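Local coordinates for protein alginate lyase, family PL7 (Zobellia galactanivorans, PDB 4BE3) that probably cleaves the polysaccharide alginate by beta-elimination, acting as an exolytic lyase of polysaccharide lyase family 7, at residues 2-8 / 44-48; 79-85 / 302-308; 151-155 / 227-231; 148-152 / 239-243. All coordinates share one frame; numbering follows the deposited sequence.

Interaction 1. Residues 2-8 / 44-48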
loop_
_atom_site.group_PDB
_atom_site.type_symbol
_atom_site.label_atom_id
_atom_site.label_comp_id
_atom_site.label_asym_id
_atom_site.label_seq_id
_atom_site.Cartn_x
_atom_site.Cartn_y
_atom_site.Cartn_z
ATOM N N LYS A 2 30.275 8.653 -0.091
ATOM C CA LYS A 2 28.892 8.435 -0.408
ATOM C C LYS A 2 27.998 8.131 0.784
ATOM O O LYS A 2 28.424 7.659 1.796
ATOM C CB LYS A 2 28.625 7.408 -1.505
ATOM C CG LYS A 2 29.682 7.450 -2.621
ATOM C CD LYS A 2 29.076 6.571 -3.672
ATOM C CE LYS A 2 29.865 6.812 -4.934
ATOM N NZ LYS A 2 28.998 6.091 -5.871
ATOM N N TYR A 3 26.727 8.510 0.629
ATOM C CA TYR A 3 25.681 8.178 1.571
ATOM C C TYR A 3 24.980 6.917 0.949
ATOM O O TYR A 3 24.903 6.750 -0.237
ATOM C CB TYR A 3 24.670 9.344 1.659
ATOM C CG TYR A 3 25.251 10.507 2.442
ATOM C CD1 TYR A 3 25.277 10.408 3.837
ATOM C CD2 TYR A 3 25.844 11.624 1.777
ATOM C CE1 TYR A 3 25.848 11.433 4.579
ATOM C CE2 TYR A 3 26.408 12.666 2.505
ATOM C CZ TYR A 3 26.390 12.567 3.910
ATOM O OH TYR A 3 26.950 13.515 4.771
ATOM N N PRO A 4 24.450 6.085 1.816
ATOM C CA PRO A 4 23.637 4.941 1.380
ATOM C C PRO A 4 22.553 5.378 0.407
ATOM O O PRO A 4 22.228 4.572 -0.557
ATOM C CB PRO A 4 23.008 4.504 2.702
ATOM C CG PRO A 4 24.154 4.747 3.695
ATOM C CD PRO A 4 24.615 6.148 3.302
ATOM N N SER A 5 22.001 6.652 0.520
ATOM C CA SER A 5 20.902 7.019 -0.372
ATOM C C SER A 5 21.419 7.084 -1.804
ATOM O O SER A 5 20.594 7.025 -2.703
ATOM C CB SER A 5 20.285 8.375 -0.013
ATOM O OG SER A 5 21.346 9.351 0.207
ATOM N N GLU A 6 22.733 7.213 -1.979
ATOM C CA GLU A 6 23.229 7.243 -3.365
ATOM C C GLU A 6 23.161 5.876 -4.016
ATOM O O GLU A 6 23.305 5.771 -5.212
ATOM C CB GLU A 6 24.669 7.702 -3.405
ATOM C CG GLU A 6 24.798 9.185 -2.919
ATOM C CD GLU A 6 26.227 9.703 -2.867
ATOM O OE1 GLU A 6 26.960 9.596 -3.893
ATOM O OE2 GLU A 6 26.635 10.195 -1.745
ATOM N N LEU A 7 23.036 4.820 -3.154
ATOM C CA LEU A 7 22.951 3.377 -3.685
ATOM C C LEU A 7 21.552 2.799 -3.669
ATOM O O LEU A 7 21.313 1.838 -4.286
ATOM C CB LEU A 7 23.870 2.503 -2.811
ATOM C CG LEU A 7 25.319 2.863 -2.692
ATOM C CD1 LEU A 7 26.210 1.957 -1.769
ATOM C CD2 LEU A 7 25.875 3.020 -4.091
ATOM N N ILE A 8 20.620 3.437 -2.984
ATOM C CA ILE A 8 19.275 2.951 -2.831
ATOM C C ILE A 8 18.324 4.114 -3.173
ATOM O O ILE A 8 17.970 4.959 -2.340
ATOM C CB ILE A 8 19.023 2.507 -1.356
ATOM C CG1 ILE A 8 20.008 1.361 -0.987
ATOM C CG2 ILE A 8 17.538 2.002 -1.154
ATOM C CD1 ILE A 8 19.788 0.993 0.493
ATOM N N THR A 44 32.320 -2.347 -6.707
ATOM C CA THR A 44 30.944 -2.184 -6.165
ATOM C C THR A 44 30.920 -1.374 -4.853
ATOM O O THR A 44 31.769 -1.513 -4.006
ATOM C CB THR A 44 30.354 -3.586 -5.848
ATOM O OG1 THR A 44 30.552 -4.395 -6.987
ATOM C CG2 THR A 44 28.814 -3.595 -5.478
ATOM N N ASP A 45 29.886 -0.542 -4.706
ATOM C CA ASP A 45 29.637 0.146 -3.444
ATOM C C ASP A 45 28.537 -0.675 -2.669
ATOM O O ASP A 45 27.602 -1.178 -3.321
ATOM C CB ASP A 45 29.109 1.506 -3.759
ATOM C CG ASP A 45 30.248 2.408 -4.385
ATOM O OD1 ASP A 45 31.352 2.406 -3.821
ATOM O OD2 ASP A 45 29.973 3.056 -5.379
ATOM N N TRP A 46 28.612 -0.686 -1.336
ATOM C CA TRP A 46 27.656 -1.497 -0.545
ATOM C C TRP A 46 27.165 -0.625 0.579
ATOM O O TRP A 46 27.922 0.178 1.109
ATOM C CB TRP A 46 28.457 -2.739 0.107
ATOM C CG TRP A 46 29.004 -3.688 -0.889
ATOM C CD1 TRP A 46 30.232 -3.621 -1.569
ATOM C CD2 TRP A 46 28.379 -4.938 -1.347
ATOM N NE1 TRP A 46 30.337 -4.671 -2.485
ATOM C CE2 TRP A 46 29.287 -5.509 -2.372
ATOM C CE3 TRP A 46 27.215 -5.626 -1.000
ATOM C CZ2 TRP A 46 28.991 -6.703 -3.050
ATOM C CZ3 TRP A 46 26.919 -6.838 -1.675
ATOM C CH2 TRP A 46 27.806 -7.368 -2.653
ATOM N N VAL A 47 25.917 -0.825 0.988
ATOM C CA VAL A 47 25.404 -0.179 2.105
ATOM C C VAL A 47 25.670 -1.142 3.299
ATOM O O VAL A 47 25.217 -2.335 3.195
ATOM C CB VAL A 47 23.887 -0.031 1.965
ATOM C CG1 VAL A 47 23.349 0.572 3.234
ATOM C CG2 VAL A 47 23.561 0.844 0.686
ATOM N N VAL A 48 26.356 -0.642 4.320
ATOM C CA VAL A 48 26.732 -1.500 5.426
ATOM C C VAL A 48 25.766 -1.268 6.520
ATOM O O VAL A 48 25.543 -0.109 6.887
ATOM C CB VAL A 48 28.151 -1.169 5.912
ATOM C CG1 VAL A 48 28.580 -1.983 7.174
ATOM C CG2 VAL A 48 29.208 -1.421 4.840
#
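Leu-7 lays its forked end across the side chain of Asp-45 at about a right angle, with CD1 3.5 Å and CD2 3.6 Å from Asp-45 CB, straddling that methylene. CD1 is the branch that goes further along the strand, reaching the backbone at Trp-46 N and the methyl CG2 of Val-47. Val-47 divides its two methyls between partners. CG2 takes Leu-7 CD1 on one flank and Ile-8 CD1 on another, the latter at 3.8 Å, while CG1 meets the ring carbon CB of Pro-4 at 4.0 Å. Val-47 CG1 stands anti to its own backbone N (chi1 176°), which sends the two methyls to these different neighbours. The N-terminal turn thus packs on strand 44-52 of the antiparallel sheet of this concanavalin-like beta-sandwich, next to edge strand 36-41, where Phe-36 touches Pro-4 and Val-38 touches Leu-7. Beside the apolar patch, the extended chain of Lys-2 crosses Asp-45 and closes a salt bridge, NZ to OD2 at 3.2 Å, with the ammonium 46° out of the carboxylate plane. The other oxygen, OD1, is hydrogen-bonded to His-40 ND1.

Interaction 2. Residues 79-85 / 302-308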
loop_
_atom_site.group_PDB
_atom_site.type_symbol
_atom_site.label_atom_id
_atom_site.label_comp_id
_atom_site.label_asym_id
_atom_site.label_seq_id
_atom_site.Cartn_x
_atom_site.Cartn_y
_atom_site.Cartn_z
ATOM N N GLY A 79 -0.615 -6.619 -0.318
ATOM C CA GLY A 79 0.708 -7.164 -0.873
ATOM C C GLY A 79 1.830 -6.227 -0.908
ATOM O O GLY A 79 1.729 -5.035 -0.484
ATOM N N GLY A 80 3.003 -6.786 -1.317
ATOM C CA GLY A 80 4.180 -5.962 -1.359
ATOM C C GLY A 80 5.344 -6.909 -1.731
ATOM O O GLY A 80 5.214 -8.133 -1.528
ATOM N N LYS A 81 6.396 -6.342 -2.225
ATOM C CA LYS A 81 7.590 -7.174 -2.629
ATOM C C LYS A 81 8.798 -6.483 -2.214
ATOM O O LYS A 81 8.987 -5.219 -2.367
ATOM C CB LYS A 81 7.551 -7.323 -4.164
ATOM C CG LYS A 81 8.697 -8.221 -4.652
ATOM C CD LYS A 81 8.804 -8.220 -6.201
ATOM C CE LYS A 81 7.569 -8.863 -6.792
ATOM N NZ LYS A 81 7.696 -8.857 -8.305
ATOM N N LEU A 82 9.765 -7.267 -1.650
ATOM C CA LEU A 82 11.014 -6.728 -1.277
ATOM C C LEU A 82 12.092 -7.600 -1.972
ATOM O O LEU A 82 12.029 -8.840 -1.886
ATOM C CB LEU A 82 11.232 -6.851 0.254
ATOM C CG LEU A 82 12.646 -6.555 0.736
ATOM C CD1 LEU A 82 13.006 -5.007 0.520
ATOM C CD2 LEU A 82 12.646 -6.810 2.298
ATOM N N ASN A 83 13.043 -6.986 -2.676
ATOM C CA ASN A 83 14.187 -7.695 -3.246
ATOM C C ASN A 83 15.453 -7.200 -2.646
ATOM O O ASN A 83 15.695 -5.967 -2.595
ATOM C CB ASN A 83 14.265 -7.348 -4.791
ATOM C CG ASN A 83 13.294 -8.200 -5.607
ATOM O OD1 ASN A 83 13.631 -9.359 -5.960
ATOM N ND2 ASN A 83 12.121 -7.798 -5.723
ATOM N N ALA A 84 16.356 -8.120 -2.210
ATOM C CA ALA A 84 17.591 -7.713 -1.721
ATOM C C ALA A 84 18.753 -8.568 -2.252
ATOM O O ALA A 84 18.587 -9.720 -2.539
ATOM C CB ALA A 84 17.633 -7.809 -0.181
ATOM N N THR A 85 19.919 -7.980 -2.438
ATOM C CA THR A 85 21.137 -8.770 -2.728
ATOM C C THR A 85 22.132 -8.322 -1.724
ATOM O O THR A 85 22.383 -7.100 -1.553
ATOM C CB THR A 85 21.647 -8.465 -4.168
ATOM O OG1 THR A 85 20.632 -8.977 -5.086
ATOM C CG2 THR A 85 22.895 -9.194 -4.411
ATOM N N GLU A 302 21.740 -4.178 -3.196
ATOM C CA GLU A 302 20.457 -3.807 -3.832
ATOM C C GLU A 302 19.406 -4.025 -2.762
ATOM O O GLU A 302 19.498 -5.021 -1.930
ATOM C CB GLU A 302 20.183 -4.747 -4.974
ATOM C CG GLU A 302 18.633 -4.682 -5.225
ATOM C CD GLU A 302 18.105 -5.130 -6.611
ATOM O OE1 GLU A 302 18.640 -6.081 -7.169
ATOM O OE2 GLU A 302 17.075 -4.540 -7.138
ATOM N N ALA A 303 18.442 -3.083 -2.635
ATOM C CA ALA A 303 17.282 -3.229 -1.694
ATOM C C ALA A 303 16.171 -2.486 -2.469
ATOM O O ALA A 303 16.226 -1.229 -2.605
ATOM C CB ALA A 303 17.578 -2.548 -0.387
ATOM N N THR A 304 15.175 -3.200 -2.952
ATOM C CA THR A 304 14.092 -2.579 -3.752
ATOM C C THR A 304 12.775 -2.967 -3.187
ATOM O O THR A 304 12.521 -4.187 -3.081
ATOM C CB THR A 304 14.222 -3.133 -5.203
ATOM O OG1 THR A 304 15.542 -2.692 -5.594
ATOM C CG2 THR A 304 13.221 -2.486 -6.220
ATOM N N LEU A 305 11.861 -1.996 -3.065
ATOM C CA LEU A 305 10.460 -2.259 -2.709
ATOM C C LEU A 305 9.613 -2.203 -3.930
ATOM O O LEU A 305 9.849 -1.304 -4.783
ATOM C CB LEU A 305 9.999 -1.202 -1.678
ATOM C CG LEU A 305 10.804 -1.239 -0.376
ATOM C CD1 LEU A 305 10.652 0.024 0.457
ATOM C CD2 LEU A 305 10.135 -2.477 0.474
ATOM N N GLY A 306 8.621 -3.053 -4.056
ATOM C CA GLY A 306 7.612 -2.894 -5.195
ATOM C C GLY A 306 6.311 -3.583 -4.795
ATOM O O GLY A 306 6.053 -3.907 -3.611
ATOM N N SER A 307 5.434 -3.690 -5.792
ATOM C CA SER A 307 4.167 -4.216 -5.482
ATOM C C SER A 307 4.320 -5.779 -5.594
ATOM O O SER A 307 5.101 -6.312 -6.340
ATOM C CB SER A 307 3.126 -3.397 -6.356
ATOM O OG SER A 307 3.393 -3.984 -7.478
ATOM N N GLY A 308 3.469 -6.461 -4.825
ATOM C CA GLY A 308 3.296 -7.901 -4.948
ATOM C C GLY A 308 2.890 -8.274 -6.398
ATOM O O GLY A 308 2.174 -7.470 -7.108
HETATM O O HOH W 1 6.785 -5.928 -8.382
HETATM O O HOH W 2 18.059 -8.092 -5.327
#
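Leu-82 and Leu-305 meet on the buried face of two antiparallel neighbours, strands 80-90 and 295-306, in a sheet of the concanavalin-like beta-sandwich. Their methyls Leu-82 CD1 and Leu-305 CD2 come within 3.8 Å, and both side chains also pack on Trp-14 and Phe-256 of the facing sheet. Ala-84 and Ala-303 form the other non-hydrogen-bonded pair on this face, with CA atoms 4.5 Å apart, as usual for such a pair. The backbone ladder is most regular at Asn-83 and Thr-304, where each N-H meets the other's oxygen in the carbonyl plane; Asn-83 N to Thr-304 O is 2.9 Å with an angle of 170° at the hydrogen. At Glu-302 the return bond to Thr-85 O is weak. The opposite face, with Glu-302 exposed and Lys-81, Asn-83, Thr-85 and Thr-304 partly so, is polar, looser and bridged by waters. There Thr-304 OG1 donates to Glu-302 OE2 on its anti lone pair, and Thr-85 OG1, already bonded to Ser-188, shares a water with Glu-302 OE1, whose bond to it is weak. Lys-81 bends at chi3 (-66°), and its NZ, also bonded to Ser-309 OG, donates to another water, which donates to Ser-307 O at 2.7 Å.

Interaction 3. Residues 151-155 / 227-231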
loop_
_atom_site.group_PDB
_atom_site.type_symbol
_atom_site.label_atom_id
_atom_site.label_comp_id
_atom_site.label_asym_id
_atom_site.label_seq_id
_atom_site.Cartn_x
_atom_site.Cartn_y
_atom_site.Cartn_z
ATOM N N ARG A 151 3.603 -17.945 21.869
ATOM C CA ARG A 151 3.996 -17.953 20.419
ATOM C C ARG A 151 5.216 -18.789 20.134
ATOM O O ARG A 151 5.983 -19.134 21.033
ATOM C CB ARG A 151 4.303 -16.521 19.985
ATOM C CG ARG A 151 5.556 -15.953 20.724
ATOM C CD ARG A 151 5.733 -14.432 20.415
ATOM N NE ARG A 151 6.887 -13.884 21.169
ATOM C CZ ARG A 151 6.920 -13.770 22.500
ATOM N NH1 ARG A 151 5.923 -14.200 23.272
ATOM N NH2 ARG A 151 7.988 -13.318 23.120
ATOM N N TRP A 152 5.487 -19.059 18.826
ATOM C CA TRP A 152 6.762 -19.708 18.462
ATOM C C TRP A 152 6.959 -19.399 16.979
ATOM O O TRP A 152 5.995 -19.002 16.301
ATOM C CB TRP A 152 6.604 -21.262 18.671
ATOM C CG TRP A 152 5.254 -21.907 18.348
ATOM C CD1 TRP A 152 4.246 -22.204 19.217
ATOM C CD2 TRP A 152 4.763 -22.325 17.018
ATOM N NE1 TRP A 152 3.206 -22.800 18.517
ATOM C CE2 TRP A 152 3.506 -22.889 17.202
ATOM C CE3 TRP A 152 5.345 -22.286 15.704
ATOM C CZ2 TRP A 152 2.765 -23.456 16.162
ATOM C CZ3 TRP A 152 4.615 -22.858 14.640
ATOM C CH2 TRP A 152 3.337 -23.408 14.868
ATOM N N ASP A 153 8.170 -19.696 16.550
ATOM C CA ASP A 153 8.623 -19.562 15.157
ATOM C C ASP A 153 8.789 -20.979 14.623
ATOM O O ASP A 153 9.283 -21.874 15.339
ATOM C CB ASP A 153 10.001 -18.951 15.106
ATOM C CG ASP A 153 10.039 -17.437 15.230
ATOM O OD1 ASP A 153 9.161 -16.798 15.875
ATOM O OD2 ASP A 153 11.023 -16.860 14.712
ATOM N N TYR A 154 8.462 -21.190 13.369
ATOM C CA TYR A 154 8.721 -22.438 12.685
ATOM C C TYR A 154 9.760 -22.145 11.633
ATOM O O TYR A 154 9.613 -21.224 10.830
ATOM C CB TYR A 154 7.460 -22.835 12.027
ATOM C CG TYR A 154 7.666 -24.112 11.234
ATOM C CD1 TYR A 154 8.256 -25.262 11.828
ATOM C CD2 TYR A 154 7.453 -24.123 9.839
ATOM C CE1 TYR A 154 8.526 -26.438 11.039
ATOM C CE2 TYR A 154 7.610 -25.289 9.085
ATOM C CZ TYR A 154 8.140 -26.431 9.676
ATOM O OH TYR A 154 8.331 -27.490 8.875
ATOM N N SER A 155 10.922 -22.832 11.693
ATOM C CA SER A 155 12.072 -22.463 10.916
ATOM C C SER A 155 12.285 -23.389 9.717
ATOM O O SER A 155 12.226 -24.644 9.853
ATOM C CB SER A 155 13.364 -22.561 11.866
ATOM O OG SER A 155 14.449 -22.057 11.141
ATOM N N ILE A 227 0.897 -28.473 15.633
ATOM C CA ILE A 227 2.209 -27.874 15.909
ATOM C C ILE A 227 3.310 -28.764 15.365
ATOM O O ILE A 227 3.363 -29.962 15.704
ATOM C CB ILE A 227 2.345 -27.658 17.423
ATOM C CG1 ILE A 227 1.198 -26.804 17.955
ATOM C CG2 ILE A 227 3.790 -27.216 17.829
ATOM C CD1 ILE A 227 1.288 -26.504 19.442
ATOM N N PRO A 228 4.203 -28.266 14.534
ATOM C CA PRO A 228 5.244 -29.191 14.040
ATOM C C PRO A 228 6.145 -29.839 15.148
ATOM O O PRO A 228 6.432 -29.262 16.189
ATOM C CB PRO A 228 6.132 -28.277 13.167
ATOM C CG PRO A 228 5.239 -27.151 12.736
ATOM C CD PRO A 228 4.296 -26.929 13.923
ATOM N N GLN A 229 6.640 -31.041 14.876
ATOM C CA GLN A 229 7.633 -31.592 15.823
ATOM C C GLN A 229 8.810 -30.717 16.084
ATOM O O GLN A 229 9.393 -30.744 17.214
ATOM C CB GLN A 229 8.114 -32.978 15.280
ATOM C CG GLN A 229 8.799 -33.866 16.407
ATOM C CD GLN A 229 7.809 -34.372 17.530
ATOM O OE1 GLN A 229 6.605 -34.397 17.324
ATOM N NE2 GLN A 229 8.335 -34.730 18.767
ATOM N N GLN A 230 9.235 -29.856 15.100
ATOM C CA GLN A 230 10.339 -29.004 15.329
ATOM C C GLN A 230 10.060 -28.096 16.522
ATOM O O GLN A 230 11.023 -27.816 17.259
ATOM C CB GLN A 230 10.580 -28.071 14.079
ATOM C CG GLN A 230 11.780 -27.105 14.357
ATOM C CD GLN A 230 11.880 -26.084 13.185
ATOM O OE1 GLN A 230 12.361 -26.438 11.989
ATOM N NE2 GLN A 230 11.293 -24.956 13.419
ATOM N N ILE A 231 8.809 -27.662 16.648
ATOM C CA ILE A 231 8.453 -26.680 17.746
ATOM C C ILE A 231 8.508 -27.481 19.089
ATOM O O ILE A 231 9.105 -27.066 20.032
ATOM C CB ILE A 231 7.039 -26.179 17.622
ATOM C CG1 ILE A 231 6.791 -25.436 16.266
ATOM C CG2 ILE A 231 6.679 -25.315 18.847
ATOM C CD1 ILE A 231 7.919 -24.652 15.841
#
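With chi1 at 36°, Trp-152 holds its indole between its own backbone N and carbonyl carbon, and Ile-231, with CG1 anti to its carbonyl carbon, swings that atom over the indole's six-membered ring. This is a CH-pi contact: CG1 sits 3.8 Å from the ring centroid and 21° off its normal, while CG2 reaches across to the pyrrole part near CG. The terminal methyl CD1 lies against the rim at Trp-152 CE3, 3.5 Å away. Pro-228, the N-cap residue of helix 229-234, serves two rings. Its CD touches Trp-152 CH2 at 3.8 Å, and its CG lies over a face of Tyr-154, 4.0 Å from the centroid, in a second CH-pi contact. Ile-231 CD1 approaches the same tyrosine ring at its edge. Gln-230 extends fully to the backbone of Ser-155, its amide plane 31° from the Tyr-154 ring. The contact fastens the first turn of a short helix to the start of strand 153-157, with Phe-221 adding an edge-to-face partner for the tryptophan. The apolar part rests on C-H groups against two aromatic rings, consistent with dispersion and shape fit doing much of the holding there.

Interaction 4. Residues 148-152 / 239-243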
loop_
_atom_site.group_PDB
_atom_site.type_symbol
_atom_site.label_atom_id
_atom_site.label_comp_id
_atom_site.label_asym_id
_atom_site.label_seq_id
_atom_site.Cartn_x
_atom_site.Cartn_y
_atom_site.Cartn_z
ATOM N N ASN A 148 -0.074 -14.110 23.537
ATOM C CA ASN A 148 1.165 -14.214 22.716
ATOM C C ASN A 148 2.360 -14.772 23.491
ATOM O O ASN A 148 3.405 -15.033 22.879
ATOM C CB ASN A 148 1.513 -12.815 22.199
ATOM C CG ASN A 148 2.394 -12.871 20.888
ATOM O OD1 ASN A 148 3.227 -12.007 20.650
ATOM N ND2 ASN A 148 2.111 -13.856 20.044
ATOM N N SER A 149 2.261 -14.983 24.824
ATOM C CA SER A 149 3.450 -15.501 25.437
ATOM C C SER A 149 3.640 -16.984 24.983
ATOM O O SER A 149 4.682 -17.527 25.302
ATOM C CB SER A 149 3.376 -15.476 26.991
ATOM O OG SER A 149 2.258 -16.284 27.327
ATOM N N LYS A 150 2.627 -17.622 24.367
ATOM C CA LYS A 150 2.805 -19.009 23.951
ATOM C C LYS A 150 3.245 -19.087 22.453
ATOM O O LYS A 150 3.161 -20.174 21.836
ATOM C CB LYS A 150 1.492 -19.759 24.057
ATOM C CG LYS A 150 1.001 -20.013 25.513
ATOM C CD LYS A 150 -0.548 -19.965 25.440
ATOM C CE LYS A 150 -1.309 -20.380 26.736
ATOM N NZ LYS A 150 -1.328 -21.870 26.846
ATOM N N ARG A 151 3.603 -17.945 21.869
ATOM C CA ARG A 151 3.996 -17.953 20.419
ATOM C C ARG A 151 5.216 -18.789 20.134
ATOM O O ARG A 151 5.983 -19.134 21.033
ATOM C CB ARG A 151 4.303 -16.521 19.985
ATOM C CG ARG A 151 5.556 -15.953 20.724
ATOM C CD ARG A 151 5.733 -14.432 20.415
ATOM N NE ARG A 151 6.887 -13.884 21.169
ATOM C CZ ARG A 151 6.920 -13.770 22.500
ATOM N NH1 ARG A 151 5.923 -14.200 23.272
ATOM N NH2 ARG A 151 7.988 -13.318 23.120
ATOM N N TRP A 152 5.487 -19.059 18.826
ATOM C CA TRP A 152 6.762 -19.708 18.462
ATOM C C TRP A 152 6.959 -19.399 16.979
ATOM O O TRP A 152 5.995 -19.002 16.301
ATOM C CB TRP A 152 6.604 -21.262 18.671
ATOM C CG TRP A 152 5.254 -21.907 18.348
ATOM C CD1 TRP A 152 4.246 -22.204 19.217
ATOM C CD2 TRP A 152 4.763 -22.325 17.018
ATOM N NE1 TRP A 152 3.206 -22.800 18.517
ATOM C CE2 TRP A 152 3.506 -22.889 17.202
ATOM C CE3 TRP A 152 5.345 -22.286 15.704
ATOM C CZ2 TRP A 152 2.765 -23.456 16.162
ATOM C CZ3 TRP A 152 4.615 -22.858 14.640
ATOM C CH2 TRP A 152 3.337 -23.408 14.868
ATOM N N GLY A 239 8.585 -24.175 27.000
ATOM C CA GLY A 239 7.142 -24.360 27.220
ATOM C C GLY A 239 6.425 -23.406 26.236
ATOM O O GLY A 239 6.180 -22.245 26.591
ATOM N N ARG A 240 6.246 -23.769 24.960
ATOM C CA ARG A 240 5.465 -22.897 23.975
ATOM C C ARG A 240 4.671 -23.820 23.111
ATOM O O ARG A 240 5.188 -24.578 22.304
ATOM C CB ARG A 240 6.290 -22.058 23.038
ATOM C CG ARG A 240 7.145 -21.063 23.689
ATOM C CD ARG A 240 6.449 -19.820 24.261
ATOM N NE ARG A 240 7.560 -18.947 24.744
ATOM C CZ ARG A 240 8.251 -18.101 23.943
ATOM N NH1 ARG A 240 7.979 -17.997 22.598
ATOM N NH2 ARG A 240 9.227 -17.369 24.465
ATOM N N ASP A 241 3.390 -23.722 23.299
ATOM C CA ASP A 241 2.465 -24.622 22.705
ATOM C C ASP A 241 1.246 -23.789 22.214
ATOM O O ASP A 241 0.126 -24.289 22.223
ATOM C CB ASP A 241 2.020 -25.590 23.779
ATOM C CG ASP A 241 1.160 -24.947 24.841
ATOM O OD1 ASP A 241 1.352 -23.758 25.245
ATOM O OD2 ASP A 241 0.268 -25.681 25.273
ATOM N N GLY A 242 1.484 -22.512 21.771
ATOM C CA GLY A 242 0.325 -21.773 21.242
ATOM C C GLY A 242 -0.228 -22.335 19.959
ATOM O O GLY A 242 0.475 -23.058 19.218
ATOM N N ILE A 243 -1.442 -21.946 19.669
ATOM C CA ILE A 243 -2.077 -22.202 18.403
ATOM C C ILE A 243 -2.283 -20.837 17.711
ATOM O O ILE A 243 -2.303 -19.756 18.368
ATOM C CB ILE A 243 -3.361 -23.041 18.550
ATOM C CG1 ILE A 243 -4.380 -22.320 19.464
ATOM C CG2 ILE A 243 -2.951 -24.479 19.018
ATOM C CD1 ILE A 243 -5.793 -22.742 19.234
#
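Arg-240 NH1 donates to Arg-151 O at 2.8 Å, with 161° at the hydrogen; the oxygen lies in the guanidinium plane, although the donor stands 40° above the carbonyl plane. A bend at chi2 folds the arginine over the 148-152 loop, putting its CD beside Ser-149 O and near Lys-150 CA. The two arginines run side by side in the same direction, and Arg-240 NH1 hangs over the centre of the Arg-151 guanidinium, the planes 23° apart. Their NH1 atoms are 4.4 Å apart, a like-charge pairing that the carbonyls should soften: Arg-151 NH1 donates to Asn-148 O, which also accepts from Arg-151 N, the two donors coming from opposite faces of its plane. Gly-242 is held through both its N-H and its C=O. Its N donates to Lys-150 O at 2.9 Å, and its O accepts from the indole Trp-152 NE1 at 2.8 Å, slightly tilted from the ring plane. On the outer side, Lys-150 NZ and Asp-241 OD1 make a long salt bridge of 3.6 Å. The contact joins the loop between strands 133-141 and 153-157 to the one leading from helix 229-234 toward strand 254-258.

How the interactions relate
From the N terminus, interaction 1 closes first, bringing the opening turn onto strand 44-52 after 35 residues. Interaction 2 then opens at strand 80-90 and closes only near the C terminus, enclosing 216 residues; interactions 3 and 4 nest inside that span. These two share Arg-151 and Trp-152; interaction 4 opens slightly earlier and closes later, so interaction 3 nests within it. Together they tie the loop before strand 153-157, and that strand's start, to helix 229-234 and the loop after it. They touch through Ile-227 on Gly-242 and Ile-231 on Arg-240. Ile-8 of the N-terminal loop packs on Ala-303, and interactions 1 and 2 use the neighbouring strands 44-52 and 295-306. Centres of interactions 1 and 4 are about 40 Å apart, on opposite sides of the chain's centre.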